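Local coordinates for protein porin (Acinetobacter baumannii AB307-0294, PDB 5DL7) that is an outer-membrane beta-barrel of the OprD family that probably acts as a porin for small solutes, putatively including vanillate, and carries bound calcium ions, at residues Q224-G229 / F248-E253; I353-Y358 / D396-M401; R47-G52 / F78-S83. One frame throughout, in Å; residues are numbered along the deposited sequence.

Contact 1 of 3, residues Q224-G229 / F248-E253; sequences QQQFLG and FFNSEE. With CA (calcium ion), chain B.
The ring of Phe227 turns an edge to one face of Phe249 in an edge-to-face pair. Its CD1 stands 3.6 Å from Phe249 CZ, displaced toward the rim of that face. The ring centroids are 5.1 Å apart, with the planes 62° to one another. Gln225 crosses the same Phe249 ring obliquely, its CD 3.8 Å from Phe249 CD2, so both the Phe227 ring and the Gln225 amide touch it. The amide of Gln225 is fixed in turn: NE2 donates to Ser251 OG over 2.9 Å, almost straight (173°) and in the amide plane, and also gives a hydrogen bond to Pro294 O. A buried NH2 group is thereby held by two acceptors, which fixes its rotation.

On the other face of the sheet Gln226 and Asn250 lie side by side. A bend at chi2 (80°) carries Gln226 CD back toward the neighbouring strand, and Asn250 ND2 donates to OE1 of Gln226 at 2.9 Å, nearly along the C=O axis; NE2 of Gln226 bonds His216. Leu228 and Phe248 add a looser apolar pair on this face.

Paired backbone hydrogen bonds join Gln224 to Glu252, Gln226 to Asn250 and Leu228 to Phe248, the pattern of an antiparallel hairpin. At Glu253, both carboxylate oxygens, OE1 and OE2, bind calcium at 2.5 Å, together with Glu261. One calcium-bound water donates to Glu252 OE1 at 2.7 Å, a second-shell link from the sheet to the metal.

The hairpin is flanked in the barrel by strand 210-219 beside 223-235 and strand 263-275 beside 240-253, while loop residues Pro132, Leu293, Pro294 and Pro302 pack on the face that carries Gln225, Phe227, Phe249 and Ser251.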
loop_
_atom_site.group_PDB
_atom_site.type_symbol
_atom_site.label_atom_id
_atom_site.label_comp_id
_atom_site.label_asym_id
_atom_site.label_seq_id
_atom_site.Cartn_x
_atom_site.Cartn_y
_atom_site.Cartn_z
ATOM N N GLN A 224 -3.374 6.900 -18.885
ATOM C CA GLN A 224 -3.618 8.173 -18.133
ATOM C C GLN A 224 -4.665 7.851 -17.101
ATOM O O GLN A 224 -5.592 7.079 -17.365
ATOM C CB GLN A 224 -4.084 9.333 -19.050
ATOM C CG GLN A 224 -2.947 9.785 -19.861
ATOM C CD GLN A 224 -3.340 10.903 -20.824
ATOM O OE1 GLN A 224 -2.668 11.109 -21.958
ATOM N NE2 GLN A 224 -4.394 11.574 -20.469
ATOM N N GLN A 225 -4.583 8.487 -15.950
ATOM C CA GLN A 225 -5.462 8.206 -14.838
ATOM C C GLN A 225 -5.803 9.515 -14.054
ATOM O O GLN A 225 -4.864 10.254 -13.823
ATOM C CB GLN A 225 -4.917 7.128 -13.968
ATOM C CG GLN A 225 -5.739 6.739 -12.771
ATOM C CD GLN A 225 -5.052 5.583 -12.047
ATOM O OE1 GLN A 225 -4.193 5.775 -11.195
ATOM N NE2 GLN A 225 -5.457 4.348 -12.439
ATOM N N GLN A 226 -7.092 9.714 -13.817
ATOM C CA GLN A 226 -7.442 10.769 -12.840
ATOM C C GLN A 226 -8.059 10.224 -11.590
ATOM O O GLN A 226 -8.664 9.069 -11.584
ATOM C CB GLN A 226 -8.472 11.642 -13.482
ATOM C CG GLN A 226 -8.009 12.477 -14.663
ATOM C CD GLN A 226 -7.947 11.652 -15.969
ATOM O OE1 GLN A 226 -8.846 10.866 -16.267
ATOM N NE2 GLN A 226 -6.849 11.781 -16.629
ATOM N N PHE A 227 -7.876 10.888 -10.497
ATOM C CA PHE A 227 -8.436 10.497 -9.197
ATOM C C PHE A 227 -9.226 11.682 -8.654
ATOM O O PHE A 227 -8.696 12.817 -8.657
ATOM C CB PHE A 227 -7.291 10.239 -8.195
ATOM C CG PHE A 227 -7.753 9.997 -6.759
ATOM C CD1 PHE A 227 -8.241 8.743 -6.432
ATOM C CD2 PHE A 227 -7.834 11.046 -5.905
ATOM C CE1 PHE A 227 -8.667 8.525 -5.141
ATOM C CE2 PHE A 227 -8.257 10.823 -4.560
ATOM C CZ PHE A 227 -8.703 9.586 -4.227
ATOM N N LEU A 228 -10.368 11.389 -8.072
ATOM C CA LEU A 228 -11.057 12.364 -7.222
ATOM C C LEU A 228 -11.438 11.628 -5.947
ATOM O O LEU A 228 -11.849 10.452 -6.035
ATOM C CB LEU A 228 -12.393 12.803 -7.847
ATOM C CG LEU A 228 -12.196 13.614 -9.130
ATOM C CD1 LEU A 228 -13.671 13.850 -9.650
ATOM C CD2 LEU A 228 -11.556 14.961 -8.821
ATOM N N GLY A 229 -11.357 12.284 -4.831
ATOM C CA GLY A 229 -11.705 11.564 -3.555
ATOM C C GLY A 229 -11.961 12.513 -2.429
ATOM O O GLY A 229 -11.545 13.684 -2.467
ATOM N N PHE A 248 -12.469 7.702 -6.374
ATOM C CA PHE A 248 -12.884 7.476 -7.747
ATOM C C PHE A 248 -11.716 7.597 -8.681
ATOM O O PHE A 248 -10.903 8.564 -8.597
ATOM C CB PHE A 248 -13.826 8.604 -8.145
ATOM C CG PHE A 248 -14.204 8.590 -9.579
ATOM C CD1 PHE A 248 -14.962 7.550 -10.114
ATOM C CD2 PHE A 248 -13.761 9.563 -10.446
ATOM C CE1 PHE A 248 -15.346 7.644 -11.512
ATOM C CE2 PHE A 248 -14.100 9.564 -11.860
ATOM C CZ PHE A 248 -14.861 8.599 -12.327
ATOM N N PHE A 249 -11.561 6.578 -9.547
ATOM C CA PHE A 249 -10.515 6.537 -10.606
ATOM C C PHE A 249 -11.119 6.500 -11.951
ATOM O O PHE A 249 -12.109 5.776 -12.160
ATOM C CB PHE A 249 -9.560 5.296 -10.351
ATOM C CG PHE A 249 -8.774 5.330 -9.112
ATOM C CD1 PHE A 249 -9.335 4.802 -7.983
ATOM C CD2 PHE A 249 -7.525 5.798 -9.112
ATOM C CE1 PHE A 249 -8.670 4.767 -6.756
ATOM C CE2 PHE A 249 -6.785 5.752 -7.891
ATOM C CZ PHE A 249 -7.382 5.241 -6.741
ATOM N N ASN A 250 -10.465 7.180 -12.845
ATOM C CA ASN A 250 -10.790 7.169 -14.296
ATOM C C ASN A 250 -9.511 6.924 -15.047
ATOM O O ASN A 250 -8.541 7.647 -14.914
ATOM C CB ASN A 250 -11.418 8.528 -14.755
ATOM C CG ASN A 250 -11.836 8.552 -16.207
ATOM O OD1 ASN A 250 -12.677 7.706 -16.547
ATOM N ND2 ASN A 250 -11.260 9.397 -17.031
ATOM N N SER A 251 -9.562 5.852 -15.907
ATOM C CA SER A 251 -8.319 5.409 -16.583
ATOM C C SER A 251 -8.585 5.099 -18.030
ATOM O O SER A 251 -9.640 4.520 -18.386
ATOM C CB SER A 251 -7.693 4.174 -15.914
ATOM O OG SER A 251 -7.526 4.313 -14.494
ATOM N N GLU A 252 -7.636 5.460 -18.868
ATOM C CA GLU A 252 -7.702 5.253 -20.346
ATOM C C GLU A 252 -6.318 4.974 -20.844
ATOM O O GLU A 252 -5.346 5.502 -20.349
ATOM C CB GLU A 252 -8.358 6.476 -21.028
ATOM C CG GLU A 252 -8.387 6.536 -22.435
ATOM C CD GLU A 252 -9.049 7.864 -23.086
ATOM O OE1 GLU A 252 -9.423 7.779 -24.240
ATOM O OE2 GLU A 252 -9.264 8.794 -22.394
ATOM N N GLU A 253 -6.212 4.236 -21.948
ATOM C CA GLU A 253 -4.876 3.988 -22.484
ATOM C C GLU A 253 -4.344 5.247 -23.155
ATOM O O GLU A 253 -5.125 6.163 -23.531
ATOM C CB GLU A 253 -4.814 2.766 -23.420
ATOM C CG GLU A 253 -5.361 3.005 -24.823
ATOM C CD GLU A 253 -6.847 3.175 -24.901
ATOM O OE1 GLU A 253 -7.356 3.491 -26.010
ATOM O OE2 GLU A 253 -7.666 2.815 -24.017
HETATM CA CA CA B . -9.765 3.177 -25.394
HETATM O O HOH W 1 -9.714 5.537 -25.686
HETATM O O HOH W 2 -10.283 3.826 -23.142
HETATM O O HOH W 3 -12.168 3.509 -25.812
HETATM O O HOH W 4 -10.084 3.130 -27.789
#

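Contact 2 of 3, residues I353-Y358 / D396-M401; sequences IDLLQY and DMPTNM
Tyr358 OH reaches the opposite loop at Pro398 and, through a water, at Asn400. The water lies 3.0 Å from Tyr358 OH and accepts a weak hydrogen bond from ND2 of Asn400, making a slack polar bridge at the border of the contact. The same hydroxyl presses on the proline ring, with OH 3.3 Å from Pro398 CG, as the two side chains slide past each other in opposite directions.

Inward from this border the side-chain contacts between the segments are apolar. Leu355 CD1 is the hub: it stands 4.0 Å from Met397 SD, equally close to CD of Pro398, and meets the end of Met401 tip to tip. Met401 bends at chi2 (-61°), which sets SD facing Leu355, and its CE ends 3.7 Å from Tyr358 OH. Ile353 closes the far end, its CD1 3.9 Å from Met397 CE where the two chains cross at about a right angle.

Leu356 N donates to Asp354 OD1 in an Asx turn, and Asp354 OD2 forms a salt bridge with Lys315; in the second loop, Pro398 to Met401 make a type I turn. The loops follow barrel strands 341-353 and 384-395; between these strands runs 363-375, whose Phe363 touches Leu355, Tyr358 and Pro398.

With no direct hydrogen bond between 353-358 and 396-401, their fit rests on the shape of flexible thioethers, methyl groups and a proline ring.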
loop_
_atom_site.group_PDB
_atom_site.type_symbol
_atom_site.label_atom_id
_atom_site.label_comp_id
_atom_site.label_asym_id
_atom_site.label_seq_id
_atom_site.Cartn_x
_atom_site.Cartn_y
_atom_site.Cartn_z
ATOM N N ILE A 353 -17.204 -10.784 -11.386
ATOM C CA ILE A 353 -15.798 -10.684 -11.942
ATOM C C ILE A 353 -15.774 -11.250 -13.347
ATOM O O ILE A 353 -16.137 -12.414 -13.592
ATOM C CB ILE A 353 -14.849 -11.339 -11.083
ATOM C CG1 ILE A 353 -14.772 -10.705 -9.673
ATOM C CG2 ILE A 353 -13.446 -11.445 -11.745
ATOM C CD1 ILE A 353 -14.060 -11.623 -8.735
ATOM N N ASP A 354 -15.331 -10.334 -14.255
ATOM C CA ASP A 354 -15.188 -10.692 -15.665
ATOM C C ASP A 354 -13.706 -10.783 -16.004
ATOM O O ASP A 354 -13.015 -9.787 -16.028
ATOM C CB ASP A 354 -15.907 -9.659 -16.562
ATOM C CG ASP A 354 -15.936 -10.023 -18.043
ATOM O OD1 ASP A 354 -15.198 -10.905 -18.495
ATOM O OD2 ASP A 354 -16.604 -9.200 -18.771
ATOM N N LEU A 355 -13.251 -11.986 -16.330
ATOM C CA LEU A 355 -11.865 -12.298 -16.652
ATOM C C LEU A 355 -11.648 -12.352 -18.192
ATOM O O LEU A 355 -10.650 -12.970 -18.658
ATOM C CB LEU A 355 -11.327 -13.501 -15.928
ATOM C CG LEU A 355 -11.377 -13.322 -14.413
ATOM C CD1 LEU A 355 -10.927 -14.619 -13.801
ATOM C CD2 LEU A 355 -10.545 -12.176 -13.930
ATOM N N LEU A 356 -12.640 -11.867 -18.901
ATOM C CA LEU A 356 -12.526 -11.465 -20.362
ATOM C C LEU A 356 -12.556 -12.641 -21.318
ATOM O O LEU A 356 -13.104 -12.521 -22.441
ATOM C CB LEU A 356 -11.270 -10.616 -20.721
ATOM C CG LEU A 356 -11.027 -9.351 -19.896
ATOM C CD1 LEU A 356 -9.654 -8.730 -20.319
ATOM C CD2 LEU A 356 -12.302 -8.527 -19.896
ATOM N N GLN A 357 -11.861 -13.747 -21.044
ATOM C CA GLN A 357 -11.646 -14.879 -21.895
ATOM C C GLN A 357 -12.634 -16.042 -21.674
ATOM O O GLN A 357 -12.405 -17.134 -22.209
ATOM C CB GLN A 357 -10.077 -15.309 -21.743
ATOM C CG GLN A 357 -9.532 -15.893 -22.966
ATOM C CD GLN A 357 -8.001 -15.923 -23.068
ATOM O OE1 GLN A 357 -7.470 -14.756 -22.900
ATOM N NE2 GLN A 357 -7.232 -17.083 -23.274
ATOM N N TYR A 358 -13.754 -15.760 -20.945
ATOM C CA TYR A 358 -14.654 -16.784 -20.415
ATOM C C TYR A 358 -16.079 -16.559 -20.866
ATOM O O TYR A 358 -17.034 -17.177 -20.272
ATOM C CB TYR A 358 -14.536 -16.948 -18.869
ATOM C CG TYR A 358 -13.185 -17.434 -18.478
ATOM C CD1 TYR A 358 -12.184 -16.458 -18.317
ATOM C CD2 TYR A 358 -12.854 -18.762 -18.362
ATOM C CE1 TYR A 358 -10.901 -16.895 -18.030
ATOM C CE2 TYR A 358 -11.610 -19.212 -17.983
ATOM C CZ TYR A 358 -10.586 -18.245 -17.881
ATOM O OH TYR A 358 -9.318 -18.725 -17.617
ATOM N N ASP A 396 -13.252 -18.700 -7.025
ATOM C CA ASP A 396 -13.549 -19.781 -7.926
ATOM C C ASP A 396 -12.847 -19.489 -9.304
ATOM O O ASP A 396 -13.272 -19.963 -10.363
ATOM C CB ASP A 396 -15.049 -19.990 -8.081
ATOM C CG ASP A 396 -15.813 -18.825 -8.751
ATOM O OD1 ASP A 396 -15.179 -17.729 -8.951
ATOM O OD2 ASP A 396 -17.044 -18.931 -8.977
ATOM N N MET A 397 -11.790 -18.748 -9.268
ATOM C CA MET A 397 -11.067 -18.335 -10.479
ATOM C C MET A 397 -10.175 -19.456 -10.972
ATOM O O MET A 397 -9.731 -20.319 -10.198
ATOM C CB MET A 397 -10.211 -17.033 -10.252
ATOM C CG MET A 397 -11.088 -15.925 -9.939
ATOM S SD MET A 397 -9.951 -14.369 -9.880
ATOM C CE MET A 397 -10.683 -13.571 -8.571
ATOM N N PRO A 398 -9.774 -19.451 -12.227
ATOM C CA PRO A 398 -8.946 -20.437 -12.769
ATOM C C PRO A 398 -7.501 -20.394 -12.244
ATOM O O PRO A 398 -7.036 -19.417 -11.652
ATOM C CB PRO A 398 -8.949 -20.180 -14.270
ATOM C CG PRO A 398 -10.101 -19.223 -14.437
ATOM C CD PRO A 398 -10.316 -18.546 -13.198
ATOM N N THR A 399 -6.873 -21.522 -12.362
ATOM C CA THR A 399 -5.544 -21.675 -11.762
ATOM C C THR A 399 -4.403 -20.870 -12.364
ATOM O O THR A 399 -3.330 -20.763 -11.771
ATOM C CB THR A 399 -5.131 -23.221 -11.688
ATOM O OG1 THR A 399 -5.016 -23.653 -12.992
ATOM C CG2 THR A 399 -6.176 -23.919 -10.940
ATOM N N ASN A 400 -4.588 -20.231 -13.547
ATOM C CA ASN A 400 -3.566 -19.442 -14.171
ATOM C C ASN A 400 -3.695 -17.973 -13.702
ATOM O O ASN A 400 -2.975 -17.094 -14.267
ATOM C CB ASN A 400 -3.649 -19.559 -15.640
ATOM C CG ASN A 400 -4.999 -19.028 -16.242
ATOM O OD1 ASN A 400 -6.030 -19.221 -15.653
ATOM N ND2 ASN A 400 -4.956 -18.446 -17.432
ATOM N N MET A 401 -4.554 -17.664 -12.772
ATOM C CA MET A 401 -4.772 -16.267 -12.309
ATOM C C MET A 401 -3.754 -15.925 -11.224
ATOM O O MET A 401 -2.953 -16.780 -10.802
ATOM C CB MET A 401 -6.161 -16.088 -11.811
ATOM C CG MET A 401 -7.188 -16.244 -12.985
ATOM S SD MET A 401 -6.966 -15.050 -14.281
ATOM C CE MET A 401 -7.701 -16.006 -15.654
HETATM O O HOH W 5 -7.442 -17.089 -19.268
#

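Contact 3 of 3, residues R47-G52 / F78-S83; sequences RDWAQG and FNLMGS. With C8E ((hydroxyethyloxy)tri(ethyloxy)octane), chain K.
First torsions set the CG atoms of Trp49 and Leu80: that of Trp49 stands anti to its backbone N (chi1 -173°), that of Leu80 anti to its carbonyl carbon. The extended chi2 of Leu80 (169°) then puts CD1 over the five-membered ring of Trp49, 3.6 Å from its centroid and 12° off the ring normal, a CH-pi contact. A bound detergent lies across the opposite indole face, its C17 3.4 Å from Trp49 CZ2, so the indole is held between a leucine methyl and the detergent's polyether chain. Met81 packs beside the root of the indole, CG 3.7 Å from Trp49 CB.

Gln51 and Phe78, a hydrogen-bonded antiparallel pair of the barrel hairpin 46-58/66-79, exchange two backbone bonds, and Leu80 N gives a third to Trp49 O at 2.8 Å; beyond Asn79 segment 78-83 leaves the strand. Asn79 OD1 accepts from Met81 N at 2.9 Å in an Asx turn, the donor standing above the carbonyl plane. A water accepts from Trp49 N and lies 2.8 Å from both Asp48 OD1 and Asn79 OD1.

Outside the pair, Asp48 forms a salt bridge with Arg102 through OD1 and bonds Ser91 OG through OD2, and Asn79 ND2 bonds Asp104; Arg102 and Asp104 belong to a calcium site. Strand 46-58 has strand 22-36 on its other side, where Asn29 accepts from Trp49 NE1 and Asp33 pairs with Arg47; strand 66-79 continues the barrel toward 105-117.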
loop_
_atom_site.group_PDB
_atom_site.type_symbol
_atom_site.label_atom_id
_atom_site.label_comp_id
_atom_site.label_asym_id
_atom_site.label_seq_id
_atom_site.Cartn_x
_atom_site.Cartn_y
_atom_site.Cartn_z
ATOM N N ARG A 47 5.902 -18.181 1.197
ATOM C CA ARG A 47 6.280 -18.106 2.620
ATOM C C ARG A 47 7.683 -17.562 2.728
ATOM O O ARG A 47 8.513 -17.890 1.895
ATOM C CB ARG A 47 6.316 -19.485 3.272
ATOM C CG ARG A 47 6.471 -19.604 4.770
ATOM C CD ARG A 47 6.367 -21.070 5.270
ATOM N NE ARG A 47 5.026 -21.505 5.083
ATOM C CZ ARG A 47 4.526 -22.762 5.330
ATOM N NH1 ARG A 47 5.343 -23.718 5.646
ATOM N NH2 ARG A 47 3.275 -23.046 5.109
ATOM N N ASP A 48 7.901 -16.750 3.764
ATOM C CA ASP A 48 9.290 -16.335 4.103
ATOM C C ASP A 48 9.246 -15.798 5.544
ATOM O O ASP A 48 8.219 -15.469 6.113
ATOM C CB ASP A 48 9.844 -15.215 3.195
ATOM C CG ASP A 48 10.405 -15.637 1.903
ATOM O OD1 ASP A 48 11.370 -16.428 1.818
ATOM O OD2 ASP A 48 9.844 -15.147 0.776
ATOM N N TRP A 49 10.449 -15.775 6.143
ATOM C CA TRP A 49 10.594 -15.233 7.455
ATOM C C TRP A 49 11.889 -14.377 7.390
ATOM O O TRP A 49 12.981 -14.864 7.035
ATOM C CB TRP A 49 10.737 -16.269 8.484
ATOM C CG TRP A 49 10.736 -15.765 9.897
ATOM C CD1 TRP A 49 10.283 -14.537 10.378
ATOM C CD2 TRP A 49 11.305 -16.438 11.026
ATOM N NE1 TRP A 49 10.484 -14.450 11.714
ATOM C CE2 TRP A 49 11.173 -15.561 12.131
ATOM C CE3 TRP A 49 11.991 -17.664 11.190
ATOM C CZ2 TRP A 49 11.584 -15.915 13.427
ATOM C CZ3 TRP A 49 12.510 -17.975 12.410
ATOM C CH2 TRP A 49 12.325 -17.103 13.535
ATOM N N ALA A 50 11.711 -13.067 7.627
ATOM C CA ALA A 50 12.803 -12.130 7.444
ATOM C C ALA A 50 12.885 -11.079 8.498
ATOM O O ALA A 50 11.953 -10.785 9.227
ATOM C CB ALA A 50 12.676 -11.377 6.082
ATOM N N GLN A 51 14.123 -10.539 8.654
ATOM C CA GLN A 51 14.334 -9.425 9.575
ATOM C C GLN A 51 14.987 -8.268 8.905
ATOM O O GLN A 51 15.882 -8.463 8.048
ATOM C CB GLN A 51 15.319 -9.966 10.698
ATOM C CG GLN A 51 15.653 -8.905 11.705
ATOM C CD GLN A 51 15.330 -9.505 12.994
ATOM O OE1 GLN A 51 15.844 -10.626 13.343
ATOM N NE2 GLN A 51 14.389 -8.905 13.636
ATOM N N GLY A 52 14.641 -7.063 9.292
ATOM C CA GLY A 52 15.138 -5.899 8.624
ATOM C C GLY A 52 15.425 -4.721 9.544
ATOM O O GLY A 52 14.913 -4.631 10.638
ATOM N N PHE A 78 17.458 -9.633 6.029
ATOM C CA PHE A 78 18.029 -10.967 6.245
ATOM C C PHE A 78 17.036 -12.037 6.216
ATOM O O PHE A 78 15.989 -11.896 6.873
ATOM C CB PHE A 78 18.666 -11.033 7.663
ATOM C CG PHE A 78 19.662 -9.955 7.916
ATOM C CD1 PHE A 78 19.260 -8.629 8.215
ATOM C CD2 PHE A 78 20.963 -10.224 7.727
ATOM C CE1 PHE A 78 20.184 -7.568 8.357
ATOM C CE2 PHE A 78 21.909 -9.211 7.991
ATOM C CZ PHE A 78 21.488 -7.874 8.260
ATOM N N ASN A 79 17.395 -13.188 5.638
ATOM C CA ASN A 79 16.512 -14.298 5.570
ATOM C C ASN A 79 16.726 -15.068 6.911
ATOM O O ASN A 79 17.823 -15.392 7.263
ATOM C CB ASN A 79 16.985 -15.168 4.391
ATOM C CG ASN A 79 16.249 -16.444 4.277
ATOM O OD1 ASN A 79 15.168 -16.680 4.842
ATOM N ND2 ASN A 79 16.855 -17.345 3.547
ATOM N N LEU A 80 15.635 -15.496 7.546
ATOM C CA LEU A 80 15.713 -16.279 8.790
ATOM C C LEU A 80 15.343 -17.726 8.568
ATOM O O LEU A 80 15.509 -18.535 9.493
ATOM C CB LEU A 80 14.804 -15.650 9.845
ATOM C CG LEU A 80 15.118 -14.194 10.194
ATOM C CD1 LEU A 80 13.993 -13.617 11.042
ATOM C CD2 LEU A 80 16.513 -14.075 10.788
ATOM N N MET A 81 14.891 -18.107 7.360
ATOM C CA MET A 81 14.627 -19.546 7.127
ATOM C C MET A 81 15.700 -20.352 6.459
ATOM O O MET A 81 15.453 -21.509 6.147
ATOM C CB MET A 81 13.354 -19.667 6.253
ATOM C CG MET A 81 12.081 -19.363 6.963
ATOM S SD MET A 81 10.578 -19.574 6.002
ATOM C CE MET A 81 10.485 -21.282 5.626
ATOM N N GLY A 82 16.843 -19.796 6.152
ATOM C CA GLY A 82 17.876 -20.593 5.469
ATOM C C GLY A 82 17.417 -21.097 4.088
ATOM O O GLY A 82 16.563 -20.504 3.412
ATOM N N SER A 83 17.881 -22.317 3.725
ATOM C CA SER A 83 17.517 -22.864 2.404
ATOM C C SER A 83 16.114 -23.405 2.378
ATOM O O SER A 83 15.568 -23.643 1.332
ATOM C CB SER A 83 18.465 -24.036 2.055
ATOM O OG SER A 83 18.466 -24.959 3.132
HETATM O O12 C8E K . 9.183 -20.910 9.947
HETATM C C13 C8E K . 9.501 -20.215 11.130
HETATM C C14 C8E K . 8.469 -19.130 11.388
HETATM O O15 C8E K . 8.613 -18.564 12.695
HETATM C C16 C8E K . 7.524 -17.707 13.118
HETATM C C17 C8E K . 8.219 -16.566 13.812
HETATM O O18 C8E K . 7.356 -15.612 14.428
HETATM C C19 C8E K . 7.875 -14.278 14.283
HETATM C C20 C8E K . 6.866 -13.174 14.582
HETATM O O21 C8E K . 7.076 -12.002 13.697
HETATM O O HOH W 6 12.420 -16.815 4.393
#

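Running from the N terminus, contact 3 comes first, joining strand 46-58 to the end of strand 66-79 and closing a loop of 25 residues. Contact 1 follows with 18 residues between its segments, again a hairpin, 223-235 with 240-253. Contact 2 is last and spans 37 residues, linking the loop after strand 341-353 to the loop after strand 384-395 past the intervening strand 363-375. The three are in series; none nests or crosses. Contacts 1 and 3 lie on opposite sides of the chain's centre, about 38 Å apart between centres; contact 2 is, between centres, about 24 Å from contact 1 and about 33 Å from contact 3. Contacts 3 and 1 join neighbouring barrel strands; contact 2 joins loops.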